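Local coordinates for GTP-binding protein (Thermus thermophilus, PDB 2DBY) that binds GDP in its nucleotide pocket and, as an OBG-family GTPase of the YchF/OLA1 subfamily, probably hydrolyses ATP and associates with the ribosome, at residues Glu159-Pro162 against Leu163-Ala166; Ala250-Ser253 against Gly254-Arg258; Glu325-Trp329 against Asp330-Glu334. All blocks are in the same frame, centred on the assembly; numbering follows the deposited sequence.

From the N terminus the chain reaches contact 1 first, where a 3-10 turn passes into helix 161-175, the short partner of the long helix 124-156 in a predicted coiled coil. Contact 2 follows beyond strand 237-241, at the turn between helix 243-250 and helix 254-263. Contact 3 comes last, in the C-terminal region, where strand 323-328 of a three-stranded antiparallel sheet runs into helix 329-335. Each contact closes only its own local turn; they lie in series, with no nesting or crossing. Contacts 1 and 2 fall on opposite sides of the chain's centre, their centres about 53 Å apart, whereas about 14 Å separates the nearest atoms of contacts 2 and 3.

Contact 1 (Glu159-Pro162 against Leu163-Ala166); sequences ERLP and LLEA
R160 and L163 meet through side chain and backbone where a 3-10 turn passes into helix 161-175, in the predicted coiled coil. The backbone bonds come first. R160 O accepts from L164 N at 3.3 Å, with the donor in the carbonyl plane, and more weakly from L163 N, whose N-H...O angle is just 123°. The next two carbonyls follow suit: L161 O takes E165 N and P162 O takes A166 N, each at 3.0 Å. The bonds from L164 N, E165 N and A166 N are all i to i+4.

The side-chain contacts fall into two groups. L163 points CD2 at the R160 guanidinium, 3.6 Å from NH1, while its CD1 lies near P162 C. L161, its CG swung opposite the backbone N (chi1 -173°), carries CD1 forward along the helix to 4.1 Å from L164 CD2. The same methyl meets the bent chain of E165, 3.7 Å from OE1, and E165 CG rests 3.3 Å from L161 O.

Charge enters through R160, whose chain folds at chi2 and chi3; NH2 forms a salt bridge with E195 and NE another with E153. L163 also touches L150 of helix 124-156 and R191 of helix 187-195. An alanine in place of L163 removes both methyls, which would probably leave the R160 guanidinium without its apolar neighbour and open a gap where L163 meets L150 and R191. The chemistry thus implies a guanidinium held by two carboxylates and flanked by a buried leucine, beside the leucine contacts with helix 124-156.

Contact 2 (Ala250-Ser253 against Gly254-Arg258); sequences AELS and GEEAR
S253 is the N-cap of helix 254-263, and its side chain closes the first turn through a bond to E256 N. The turn leading in follows helix 243-250, so the contact joins two successive helices at the surface, away from the nucleotide pocket.

G254 opens the helix; its carbonyl accepts from R258 N at 3.0 Å. E255 comes next, its extended chain reaching water 2, which donates to OE1 and also bonds S253 OG. At E256 the backbone N donates to S253 OG over 3.1 Å, nearly straight at 164°. That bond depends on the serine rotamer: with chi1 at 69°, OG stands between the backbone N and the carbonyl carbon and can face the helix start. The side chain of E256 runs back beside the turn, bringing OE2 to 3.9 Å from L252 CD2. A257 N then donates to S253 O at 2.9 Å, the first regular helical bond across the junction, while A257 CB packs loosely on L252 CB. R258 turns away to a salt bridge with E46. A second link between E256 and the capping residue is solvent-mediated: water 1 accepts from S253 N at 3.0 Å and donates to E256 OE2.

Contact 3 (Glu325-Trp329 against Asp330-Glu334); sequences EVIPW and DKLVE
A strand-to-helix corner in the C-terminal, ubiquitin-clan region brings P328, the N-cap residue, against the first turn of helix 329-335, whose axis stands at 86° to that of strand 325-328. P328 O receives two amides: L332 N at 3.1 Å, nearly in line with the carbonyl, and K331 N at 2.9 Å, well above the carbonyl plane. V333 N donates to W329 O, the next i to i+4 bond.

I327 sends its extended chain into the turn. CG1, opposite the backbone N (chi1 177°), meets K331 CB, and CD1 approaches L332 N at 3.5 Å; the I327 side chain crosses those of both residues at about a right angle. A341 of helix 338-343 touches I327 and L332.

With CG between the backbone N and the carbonyl carbon (chi1 73°), the W329 ring folds back over the D330 backbone; D330 N lies over one face and D330 CB makes a CH-pi contact, 4.0 Å from the six-membered ring's centroid. V333 CG2 comes within 3.8 Å of W329 CE3, the two side chains alongside. R49 makes a cation-pi contact with the indole.

K331 NZ bridges to E334 OE2 at 2.8 Å, from above the carboxylate plane, and forms a cation-pi pair with W346. The chemistry implies one carbonyl taking up two amides of the opening turn, while the indole covers the D330 amide and CB and isoleucine packs against K331 and L332.

Contact 1 (Glu159-Pro162 against Leu163-Ala166)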
ATOM      1  N   GLU A 159      -5.076 -22.998 -23.769  1.00 24.53           N
ATOM      2  CA  GLU A 159      -4.479 -21.819 -23.138  1.00 25.80           C
ATOM      3  C   GLU A 159      -5.066 -21.539 -21.760  1.00 21.80           C
ATOM      4  O   GLU A 159      -4.501 -20.778 -20.972  1.00 24.37           O
ATOM      5  CB  GLU A 159      -4.676 -20.589 -24.030  1.00 31.42           C
ATOM      6  CG  GLU A 159      -3.400 -20.059 -24.678  1.00 46.14           C
ATOM      7  CD  GLU A 159      -2.565 -21.140 -25.334  1.00 52.24           C
ATOM      8  OE1 GLU A 159      -1.870 -21.886 -24.607  1.00 60.24           O
ATOM      9  OE2 GLU A 159      -2.609 -21.247 -26.579  1.00 60.67           O
ATOM     10  N   ARG A 160      -6.216 -22.137 -21.479  1.00 20.31           N
ATOM     11  CA  ARG A 160      -6.885 -21.944 -20.205  1.00 21.68           C
ATOM     12  C   ARG A 160      -6.410 -22.997 -19.189  1.00 20.01           C
ATOM     13  O   ARG A 160      -6.595 -22.843 -17.984  1.00 21.56           O
ATOM     14  CB  ARG A 160      -8.402 -22.076 -20.403  1.00 23.34           C
ATOM     15  CG  ARG A 160      -8.988 -21.114 -21.453  1.00 20.69           C
ATOM     16  CD  ARG A 160      -8.808 -19.677 -20.990  1.00 26.57           C
ATOM     17  NE  ARG A 160      -9.777 -19.335 -19.946  1.00 26.81           N
ATOM     18  CZ  ARG A 160      -9.619 -18.334 -19.086  1.00 23.03           C
ATOM     19  NH1 ARG A 160      -8.526 -17.585 -19.145  1.00 21.50           N
ATOM     20  NH2 ARG A 160     -10.552 -18.086 -18.177  1.00 23.63           N
ATOM     21  N   LEU A 161      -5.791 -24.060 -19.677  1.00 16.16           N
ATOM     22  CA  LEU A 161      -5.362 -25.134 -18.788  1.00 18.52           C
ATOM     23  C   LEU A 161      -4.469 -24.707 -17.605  1.00 16.54           C
ATOM     24  O   LEU A 161      -4.644 -25.190 -16.467  1.00 15.85           O
ATOM     25  CB  LEU A 161      -4.681 -26.224 -19.626  1.00 16.74           C
ATOM     26  CG  LEU A 161      -4.292 -27.522 -18.925  1.00 16.91           C
ATOM     27  CD1 LEU A 161      -5.465 -28.098 -18.155  1.00 16.96           C
ATOM     28  CD2 LEU A 161      -3.818 -28.498 -19.970  1.00 15.93           C
ATOM     29  N   PRO A 162      -3.499 -23.811 -17.840  1.00 15.57           N
ATOM     30  CA  PRO A 162      -2.668 -23.418 -16.694  1.00 15.52           C
ATOM     31  C   PRO A 162      -3.483 -22.782 -15.558  1.00 14.63           C
ATOM     32  O   PRO A 162      -3.173 -22.975 -14.374  1.00 13.73           O
ATOM     33  CB  PRO A 162      -1.659 -22.447 -17.305  1.00 18.48           C
ATOM     34  CG  PRO A 162      -1.534 -22.951 -18.730  1.00 18.73           C
ATOM     35  CD  PRO A 162      -2.943 -23.296 -19.106  1.00 16.51           C
ATOM     36  N   LEU A 163      -4.505 -21.998 -15.890  1.00 14.41           N
ATOM     37  CA  LEU A 163      -5.305 -21.393 -14.830  1.00 14.75           C
ATOM     38  C   LEU A 163      -6.063 -22.480 -14.063  1.00 14.29           C
ATOM     39  O   LEU A 163      -6.208 -22.421 -12.838  1.00 14.45           O
ATOM     40  CB  LEU A 163      -6.299 -20.378 -15.414  1.00 15.02           C
ATOM     41  CG  LEU A 163      -5.675 -19.027 -15.791  1.00 18.49           C
ATOM     42  CD1 LEU A 163      -4.820 -19.167 -17.054  1.00 21.00           C
ATOM     43  CD2 LEU A 163      -6.803 -18.028 -16.013  1.00 19.55           C
ATOM     44  N   LEU A 164      -6.554 -23.484 -14.779  1.00 13.91           N
ATOM     45  CA  LEU A 164      -7.273 -24.570 -14.118  1.00 11.85           C
ATOM     46  C   LEU A 164      -6.338 -25.295 -13.134  1.00 14.07           C
ATOM     47  O   LEU A 164      -6.737 -25.603 -12.007  1.00 14.39           O
ATOM     48  CB  LEU A 164      -7.802 -25.582 -15.163  1.00 10.62           C
ATOM     49  CG  LEU A 164      -8.439 -26.852 -14.596  1.00 11.32           C
ATOM     50  CD1 LEU A 164      -9.729 -26.512 -13.818  1.00 14.06           C
ATOM     51  CD2 LEU A 164      -8.747 -27.810 -15.752  1.00 13.70           C
ATOM     52  N   GLU A 165      -5.104 -25.584 -13.561  1.00 13.25           N
ATOM     53  CA  GLU A 165      -4.176 -26.308 -12.688  1.00 13.13           C
ATOM     54  C   GLU A 165      -3.762 -25.472 -11.475  1.00 13.36           C
ATOM     55  O   GLU A 165      -3.595 -25.995 -10.362  1.00 12.70           O
ATOM     56  CB  GLU A 165      -2.967 -26.779 -13.483  1.00 12.01           C
ATOM     57  CG  GLU A 165      -3.378 -27.700 -14.670  1.00 13.42           C
ATOM     58  CD  GLU A 165      -4.380 -28.769 -14.257  1.00 16.15           C
ATOM     59  OE1 GLU A 165      -5.604 -28.557 -14.449  1.00 16.49           O
ATOM     60  OE2 GLU A 165      -3.959 -29.818 -13.713  1.00 14.77           O
ATOM     61  N   ALA A 166      -3.640 -24.165 -11.679  1.00 14.75           N
ATOM     62  CA  ALA A 166      -3.317 -23.274 -10.557  1.00 11.22           C
ATOM     63  C   ALA A 166      -4.491 -23.302  -9.568  1.00 14.90           C
ATOM     64  O   ALA A 166      -4.310 -23.370  -8.345  1.00 12.61           O
ATOM     65  CB  ALA A 166      -3.099 -21.856 -11.075  1.00 15.96           C
TER

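Contact 2 (Ala250-Ser253 against Gly254-Arg258)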
ATOM      1  N   ALA A 250      -1.810  13.906  15.642  1.00 14.22           N
ATOM      2  CA  ALA A 250      -2.414  14.453  14.424  1.00 12.43           C
ATOM      3  C   ALA A 250      -3.087  15.796  14.662  1.00 14.81           C
ATOM      4  O   ALA A 250      -3.352  16.526  13.722  1.00 14.00           O
ATOM      5  CB  ALA A 250      -3.428  13.460  13.842  1.00 13.94           C
ATOM      6  N   GLU A 251      -3.385  16.106  15.913  1.00 13.75           N
ATOM      7  CA  GLU A 251      -4.012  17.389  16.247  1.00 14.99           C
ATOM      8  C   GLU A 251      -2.974  18.512  16.247  1.00 16.30           C
ATOM      9  O   GLU A 251      -3.318  19.703  16.159  1.00 16.90           O
ATOM     10  CB  GLU A 251      -4.655  17.277  17.634  1.00 18.48           C
ATOM     11  CG  GLU A 251      -5.649  18.340  17.943  1.00 23.90           C
ATOM     12  CD  GLU A 251      -6.288  18.156  19.305  1.00 21.91           C
ATOM     13  OE1 GLU A 251      -6.593  17.006  19.684  1.00 20.06           O
ATOM     14  OE2 GLU A 251      -6.503  19.180  19.984  1.00 28.02           O
ATOM     15  N   LEU A 252      -1.707  18.146  16.366  1.00 13.22           N
ATOM     16  CA  LEU A 252      -0.625  19.136  16.404  1.00 14.48           C
ATOM     17  C   LEU A 252      -0.016  19.430  15.044  1.00 19.54           C
ATOM     18  O   LEU A 252      -0.253  18.723  14.063  1.00 19.89           O
ATOM     19  CB  LEU A 252       0.493  18.634  17.345  1.00 14.47           C
ATOM     20  CG  LEU A 252       0.065  18.316  18.786  1.00 12.82           C
ATOM     21  CD1 LEU A 252       1.260  17.697  19.522  1.00 20.12           C
ATOM     22  CD2 LEU A 252      -0.440  19.589  19.491  1.00 19.06           C
ATOM     23  N   SER A 253       0.773  20.496  14.977  1.00 20.45           N
ATOM     24  CA  SER A 253       1.461  20.803  13.730  1.00 18.20           C
ATOM     25  C   SER A 253       2.490  19.686  13.555  1.00 23.24           C
ATOM     26  O   SER A 253       2.889  19.037  14.527  1.00 18.91           O
ATOM     27  CB  SER A 253       2.176  22.146  13.832  1.00 26.06           C
ATOM     28  OG  SER A 253       3.257  22.051  14.741  1.00 25.40           O
ATOM     29  N   GLY A 254       2.932  19.454  12.325  1.00 24.21           N
ATOM     30  CA  GLY A 254       3.904  18.392  12.103  1.00 24.14           C
ATOM     31  C   GLY A 254       5.208  18.616  12.857  1.00 24.22           C
ATOM     32  O   GLY A 254       5.832  17.661  13.344  1.00 22.38           O
ATOM     33  N   GLU A 255       5.621  19.879  12.947  1.00 21.01           N
ATOM     34  CA  GLU A 255       6.858  20.237  13.638  1.00 20.29           C
ATOM     35  C   GLU A 255       6.773  19.906  15.126  1.00 18.77           C
ATOM     36  O   GLU A 255       7.666  19.243  15.680  1.00 19.54           O
ATOM     37  CB  GLU A 255       7.135  21.729  13.456  1.00 29.51           C
ATOM     38  CG  GLU A 255       8.418  22.208  14.095  1.00 43.00           C
ATOM     39  CD  GLU A 255       8.527  23.729  14.095  1.00 55.48           C
ATOM     40  OE1 GLU A 255       7.678  24.390  14.742  1.00 56.43           O
ATOM     41  OE2 GLU A 255       9.457  24.260  13.447  1.00 57.71           O
ATOM     42  N   GLU A 256       5.707  20.373  15.777  1.00 16.96           N
ATOM     43  CA  GLU A 256       5.531  20.097  17.206  1.00 16.55           C
ATOM     44  C   GLU A 256       5.359  18.601  17.483  1.00 17.85           C
ATOM     45  O   GLU A 256       5.917  18.077  18.457  1.00 15.86           O
ATOM     46  CB  GLU A 256       4.345  20.879  17.805  1.00 15.95           C
ATOM     47  CG  GLU A 256       4.319  20.769  19.342  1.00 19.23           C
ATOM     48  CD  GLU A 256       3.400  21.782  20.039  1.00 19.49           C
ATOM     49  OE1 GLU A 256       3.669  22.117  21.217  1.00 23.48           O
ATOM     50  OE2 GLU A 256       2.411  22.225  19.421  1.00 27.23           O
ATOM     51  N   ALA A 257       4.591  17.908  16.640  1.00 16.52           N
ATOM     52  CA  ALA A 257       4.417  16.472  16.811  1.00 19.29           C
ATOM     53  C   ALA A 257       5.772  15.750  16.733  1.00 15.86           C
ATOM     54  O   ALA A 257       6.059  14.859  17.536  1.00 17.11           O
ATOM     55  CB  ALA A 257       3.472  15.920  15.734  1.00 18.82           C
ATOM     56  N   ARG A 258       6.606  16.128  15.776  1.00 19.80           N
ATOM     57  CA  ARG A 258       7.906  15.482  15.662  1.00 21.73           C
ATOM     58  C   ARG A 258       8.781  15.730  16.889  1.00 21.31           C
ATOM     59  O   ARG A 258       9.446  14.812  17.381  1.00 19.01           O
ATOM     60  CB  ARG A 258       8.645  15.946  14.405  1.00 28.53           C
ATOM     61  CG  ARG A 258      10.086  15.413  14.334  1.00 37.07           C
ATOM     62  CD  ARG A 258      10.690  15.576  12.946  1.00 43.95           C
ATOM     63  NE  ARG A 258       9.946  14.808  11.945  1.00 52.37           N
ATOM     64  CZ  ARG A 258      10.281  14.721  10.660  1.00 59.10           C
ATOM     65  NH1 ARG A 258      11.353  15.356  10.203  1.00 60.13           N
ATOM     66  NH2 ARG A 258       9.548  13.988   9.829  1.00 60.95           N
TER
HETATM   67  O   HOH W   1       0.912  22.325  17.404  1.00 21.12           O
HETATM   68  O   HOH W   2       4.779  24.124  15.004  1.00 39.55           O

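Contact 3 (Glu325-Trp329 against Asp330-Glu334)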
ATOM      1  N   GLU A 325      14.713  11.656 -19.888  1.00 26.16           N
ATOM      2  CA  GLU A 325      15.981  11.761 -19.192  1.00 28.23           C
ATOM      3  C   GLU A 325      15.681  11.152 -17.819  1.00 27.38           C
ATOM      4  O   GLU A 325      14.647  11.448 -17.214  1.00 24.69           O
ATOM      5  CB  GLU A 325      16.376  13.227 -19.035  1.00 30.75           C
ATOM      6  CG  GLU A 325      16.483  14.022 -20.340  1.00 39.28           C
ATOM      7  CD  GLU A 325      16.422  15.526 -20.107  1.00 47.63           C
ATOM      8  OE1 GLU A 325      17.184  16.041 -19.259  1.00 48.50           O
ATOM      9  OE2 GLU A 325      15.607  16.201 -20.769  1.00 53.17           O
ATOM     10  N   VAL A 326      16.585  10.313 -17.334  1.00 24.24           N
ATOM     11  CA  VAL A 326      16.418   9.647 -16.053  1.00 26.09           C
ATOM     12  C   VAL A 326      17.725   9.645 -15.285  1.00 26.20           C
ATOM     13  O   VAL A 326      18.789   9.399 -15.855  1.00 29.09           O
ATOM     14  CB  VAL A 326      16.012   8.170 -16.243  1.00 28.52           C
ATOM     15  CG1 VAL A 326      15.796   7.498 -14.881  1.00 25.95           C
ATOM     16  CG2 VAL A 326      14.775   8.081 -17.113  1.00 26.07           C
ATOM     17  N   ILE A 327      17.640   9.905 -13.986  1.00 22.98           N
ATOM     18  CA  ILE A 327      18.820   9.900 -13.138  1.00 22.01           C
ATOM     19  C   ILE A 327      18.365   9.699 -11.700  1.00 20.53           C
ATOM     20  O   ILE A 327      17.348  10.253 -11.291  1.00 21.27           O
ATOM     21  CB  ILE A 327      19.614  11.245 -13.266  1.00 22.87           C
ATOM     22  CG1 ILE A 327      20.820  11.246 -12.313  1.00 22.13           C
ATOM     23  CG2 ILE A 327      18.682  12.437 -12.970  1.00 22.69           C
ATOM     24  CD1 ILE A 327      21.662  12.525 -12.372  1.00 24.26           C
ATOM     25  N   PRO A 328      19.077   8.858 -10.938  1.00 22.46           N
ATOM     26  CA  PRO A 328      18.769   8.578  -9.531  1.00 22.14           C
ATOM     27  C   PRO A 328      18.816   9.907  -8.788  1.00 22.73           C
ATOM     28  O   PRO A 328      19.710  10.722  -9.021  1.00 20.26           O
ATOM     29  CB  PRO A 328      19.898   7.670  -9.107  1.00 21.39           C
ATOM     30  CG  PRO A 328      20.240   6.940 -10.367  1.00 19.52           C
ATOM     31  CD  PRO A 328      20.159   7.989 -11.430  1.00 23.06           C
ATOM     32  N   TRP A 329      17.876  10.130  -7.877  1.00 19.14           N
ATOM     33  CA  TRP A 329      17.837  11.404  -7.183  1.00 17.68           C
ATOM     34  C   TRP A 329      19.151  11.758  -6.500  1.00 17.73           C
ATOM     35  O   TRP A 329      19.533  12.923  -6.463  1.00 18.83           O
ATOM     36  CB  TRP A 329      16.721  11.409  -6.123  1.00 17.66           C
ATOM     37  CG  TRP A 329      17.072  10.563  -4.935  1.00 15.49           C
ATOM     38  CD1 TRP A 329      16.933   9.206  -4.823  1.00 15.50           C
ATOM     39  CD2 TRP A 329      17.697  11.002  -3.725  1.00 14.15           C
ATOM     40  NE1 TRP A 329      17.432   8.772  -3.628  1.00 15.02           N
ATOM     41  CE2 TRP A 329      17.911   9.855  -2.931  1.00 14.42           C
ATOM     42  CE3 TRP A 329      18.107  12.252  -3.235  1.00 16.50           C
ATOM     43  CZ2 TRP A 329      18.514   9.915  -1.674  1.00 20.57           C
ATOM     44  CZ3 TRP A 329      18.712  12.308  -1.969  1.00 16.46           C
ATOM     45  CH2 TRP A 329      18.905  11.145  -1.215  1.00 16.71           C
ATOM     46  N   ASP A 330      19.829  10.755  -5.956  1.00 18.16           N
ATOM     47  CA  ASP A 330      21.067  11.007  -5.235  1.00 22.19           C
ATOM     48  C   ASP A 330      22.179  11.493  -6.155  1.00 21.44           C
ATOM     49  O   ASP A 330      23.041  12.271  -5.736  1.00 20.91           O
ATOM     50  CB  ASP A 330      21.526   9.754  -4.494  1.00 22.87           C
ATOM     51  CG  ASP A 330      21.568   8.538  -5.383  1.00 25.41           C
ATOM     52  OD1 ASP A 330      22.569   7.793  -5.344  1.00 27.69           O
ATOM     53  OD2 ASP A 330      20.595   8.318  -6.114  1.00 29.18           O
ATOM     54  N   LYS A 331      22.146  11.045  -7.406  1.00 22.40           N
ATOM     55  CA  LYS A 331      23.164  11.458  -8.368  1.00 23.21           C
ATOM     56  C   LYS A 331      22.835  12.858  -8.877  1.00 22.96           C
ATOM     57  O   LYS A 331      23.737  13.626  -9.226  1.00 22.00           O
ATOM     58  CB  LYS A 331      23.236  10.466  -9.541  1.00 23.41           C
ATOM     59  CG  LYS A 331      23.605   9.046  -9.153  1.00 26.51           C
ATOM     60  CD  LYS A 331      24.903   8.959  -8.364  1.00 29.79           C
ATOM     61  CE  LYS A 331      26.131   9.357  -9.195  1.00 31.18           C
ATOM     62  NZ  LYS A 331      27.392   9.274  -8.385  1.00 31.10           N
ATOM     63  N   LEU A 332      21.550  13.203  -8.946  1.00 19.19           N
ATOM     64  CA  LEU A 332      21.195  14.548  -9.379  1.00 19.36           C
ATOM     65  C   LEU A 332      21.650  15.506  -8.266  1.00 19.42           C
ATOM     66  O   LEU A 332      22.169  16.598  -8.526  1.00 19.30           O
ATOM     67  CB  LEU A 332      19.678  14.682  -9.596  1.00 18.32           C
ATOM     68  CG  LEU A 332      19.168  16.015 -10.153  1.00 20.03           C
ATOM     69  CD1 LEU A 332      19.930  16.368 -11.456  1.00 22.80           C
ATOM     70  CD2 LEU A 332      17.652  15.902 -10.428  1.00 17.80           C
ATOM     71  N   VAL A 333      21.435  15.101  -7.019  1.00 21.60           N
ATOM     72  CA  VAL A 333      21.842  15.936  -5.888  1.00 16.68           C
ATOM     73  C   VAL A 333      23.377  16.040  -5.852  1.00 15.87           C
ATOM     74  O   VAL A 333      23.928  17.127  -5.652  1.00 18.16           O
ATOM     75  CB  VAL A 333      21.342  15.343  -4.545  1.00 18.47           C
ATOM     76  CG1 VAL A 333      21.935  16.107  -3.352  1.00 17.19           C
ATOM     77  CG2 VAL A 333      19.795  15.437  -4.494  1.00 18.85           C
ATOM     78  N   GLU A 334      24.052  14.913  -6.028  1.00 17.80           N
ATOM     79  CA  GLU A 334      25.518  14.916  -5.990  1.00 22.29           C
ATOM     80  C   GLU A 334      26.102  15.804  -7.087  1.00 24.63           C
ATOM     81  O   GLU A 334      27.101  16.498  -6.868  1.00 20.41           O
ATOM     82  CB  GLU A 334      26.068  13.498  -6.134  1.00 23.53           C
ATOM     83  CG  GLU A 334      27.606  13.449  -6.068  1.00 22.53           C
ATOM     84  CD  GLU A 334      28.140  12.033  -6.124  1.00 25.55           C
ATOM     85  OE1 GLU A 334      29.375  11.853  -6.007  1.00 21.90           O
ATOM     86  OE2 GLU A 334      27.328  11.095  -6.278  1.00 23.28           O
TER